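Local coordinates for hypothetical protein TA0175 (Thermoplasma acidophilum, PDB 1L6R), which catalyses the magnesium-dependent dephosphorylation of 2-phosphoglycolate to glycolate and, less efficiently, the release of phosphate from pyrophosphate, at residues Ile172-Asp177 with Pro183-Pro188. The protein carries 1 engineered substitution. Residues are numbered along the deposited sequence; the frame is centred on the assembly and turned at random.
With CA (calcium ion), chain D; CA (calcium ion), chain C.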
# COMPACT_ATOMS: atom_id res chain seq x y z
N ILE A 172 -13.34 1.86 -9.97
CA ILE A 172 -12.68 3.08 -9.51
C ILE A 172 -11.53 3.44 -10.44
O ILE A 172 -10.74 2.58 -10.84
CB ILE A 172 -12.10 2.88 -8.08
CG1 ILE A 172 -13.24 2.61 -7.09
CG2 ILE A 172 -11.28 4.10 -7.67
CD1 ILE A 172 -12.77 2.19 -5.72
N LEU A 173 -11.45 4.72 -10.79
CA LEU A 173 -10.38 5.23 -11.63
C LEU A 173 -9.57 6.19 -10.77
O LEU A 173 -10.14 7.07 -10.12
CB LEU A 173 -10.95 6.00 -12.84
CG LEU A 173 -9.94 6.87 -13.61
CD1 LEU A 173 -8.90 5.98 -14.32
CD2 LEU A 173 -10.69 7.71 -14.64
N VAL A 174 -8.25 6.01 -10.73
CA VAL A 174 -7.42 6.95 -9.98
C VAL A 174 -6.57 7.73 -10.98
O VAL A 174 -6.13 7.20 -12.00
CB VAL A 174 -6.49 6.24 -8.94
CG1 VAL A 174 -7.34 5.50 -7.92
CG2 VAL A 174 -5.52 5.31 -9.64
N ILE A 175 -6.37 9.01 -10.69
CA ILE A 175 -5.56 9.89 -11.54
C ILE A 175 -4.50 10.51 -10.63
O ILE A 175 -4.84 11.15 -9.61
CB ILE A 175 -6.43 10.98 -12.21
CG1 ILE A 175 -7.53 10.31 -13.04
CG2 ILE A 175 -5.56 11.88 -13.08
CD1 ILE A 175 -8.48 11.28 -13.71
N GLY A 176 -3.24 10.30 -10.99
CA GLY A 176 -2.10 10.79 -10.22
C GLY A 176 -0.97 11.14 -11.15
O GLY A 176 -1.13 11.04 -12.38
N ASP A 177 0.20 11.49 -10.61
CA ASP A 177 1.31 11.89 -11.46
C ASP A 177 2.71 11.52 -11.02
O ASP A 177 3.64 11.61 -11.81
CB ASP A 177 1.26 13.42 -11.66
CG ASP A 177 1.62 14.19 -10.38
OD1 ASP A 177 1.41 13.65 -9.29
OD2 ASP A 177 2.10 15.33 -10.46
N PRO A 183 0.88 4.72 -3.98
CA PRO A 183 0.04 3.90 -3.10
C PRO A 183 -1.33 3.60 -3.70
O PRO A 183 -1.85 2.49 -3.51
CB PRO A 183 -0.05 4.74 -1.83
CG PRO A 183 1.31 5.35 -1.76
CD PRO A 183 1.54 5.80 -3.21
N MET A 184 -1.93 4.55 -4.41
CA MET A 184 -3.22 4.23 -5.01
C MET A 184 -3.06 3.56 -6.37
O MET A 184 -3.90 2.77 -6.77
CB MET A 184 -4.14 5.46 -5.09
CG MET A 184 -3.70 6.60 -5.97
SD MET A 184 -4.97 7.90 -5.87
CE MET A 184 -4.27 9.10 -7.00
N PHE A 185 -1.96 3.84 -7.08
CA PHE A 185 -1.74 3.21 -8.38
C PHE A 185 -1.40 1.72 -8.26
O PHE A 185 -1.51 0.98 -9.23
CB PHE A 185 -0.66 3.93 -9.19
CG PHE A 185 -1.19 5.08 -10.00
CD1 PHE A 185 -1.70 6.22 -9.37
CD2 PHE A 185 -1.24 5.01 -11.39
CE1 PHE A 185 -2.25 7.25 -10.11
CE2 PHE A 185 -1.79 6.04 -12.13
CZ PHE A 185 -2.30 7.16 -11.50
N GLN A 186 -0.98 1.29 -7.08
CA GLN A 186 -0.67 -0.12 -6.91
C GLN A 186 -1.90 -0.94 -6.50
O GLN A 186 -1.83 -2.16 -6.42
CB GLN A 186 0.51 -0.29 -5.93
CG GLN A 186 0.29 0.20 -4.52
CD GLN A 186 -0.44 -0.80 -3.66
OE1 GLN A 186 -0.09 -1.99 -3.64
NE2 GLN A 186 -1.45 -0.34 -2.93
N LEU A 187 -3.03 -0.27 -6.27
CA LEU A 187 -4.28 -0.97 -5.94
C LEU A 187 -4.82 -1.54 -7.25
O LEU A 187 -4.40 -1.12 -8.33
CB LEU A 187 -5.31 0.00 -5.33
CG LEU A 187 -4.99 0.58 -3.95
CD1 LEU A 187 -6.03 1.62 -3.59
CD2 LEU A 187 -4.97 -0.54 -2.91
N PRO A 188 -5.75 -2.51 -7.18
CA PRO A 188 -6.34 -3.13 -8.38
C PRO A 188 -7.35 -2.26 -9.14
O PRO A 188 -8.26 -2.77 -9.79
CB PRO A 188 -7.02 -4.40 -7.83
CG PRO A 188 -6.46 -4.58 -6.45
CD PRO A 188 -6.25 -3.16 -5.97
CA CA D . 1.94 17.33 -11.75
CA CA C . 1.10 13.39 -6.90
O HOH W 1 2.45 15.45 -6.47
O HOH W 2 0.07 14.48 -4.70
O HOH W 3 3.19 18.26 -9.76
O HOH W 4 0.65 19.41 -11.04
O HOH W 5 1.20 16.49 -13.93
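The backbones of strand 172-175 and the short helix around Met184 come nearest at Val174 and Phe185, CA to CA 7.0 Å. Val174 packs on Phe185 and Met184: its CG2 sits over one face of the Phe185 ring in a CH-pi contact, 4.0 Å from the centroid, offset toward the rim, while Val174 CB lies 3.8 Å from Met184 SD. The same ring turns its edge to the backbone beyond the strand, with Phe185 CZ 3.3 Å from Gly176 N; a CB on Gly176 would run into Phe185 CE1. Met184 CG stands between the backbone N and the carbonyl carbon (chi1 65°), and the extended chain beyond it carries CE to within 3.4 Å of Ile175 O. Cutting Met184 back to an alanine would probably open a gap beside Val174 and strip Ile175 O of its methyl neighbour. Just past Gly176, the Asp177 carboxylate bridges two calcium ions, OD1 to one and OD2 to the other, each at 2.4 Å; Asp11, Asn180 and Asp181 complete the protein ligands of the OD1-bound ion. The contact thus joins strand 172-175 to helix 182-185 within the beta-alpha-beta unit completed by strand 190-193 in the Rossmann-like HAD core, with the metal-binding Asp177 just beyond the strand's C-terminal end.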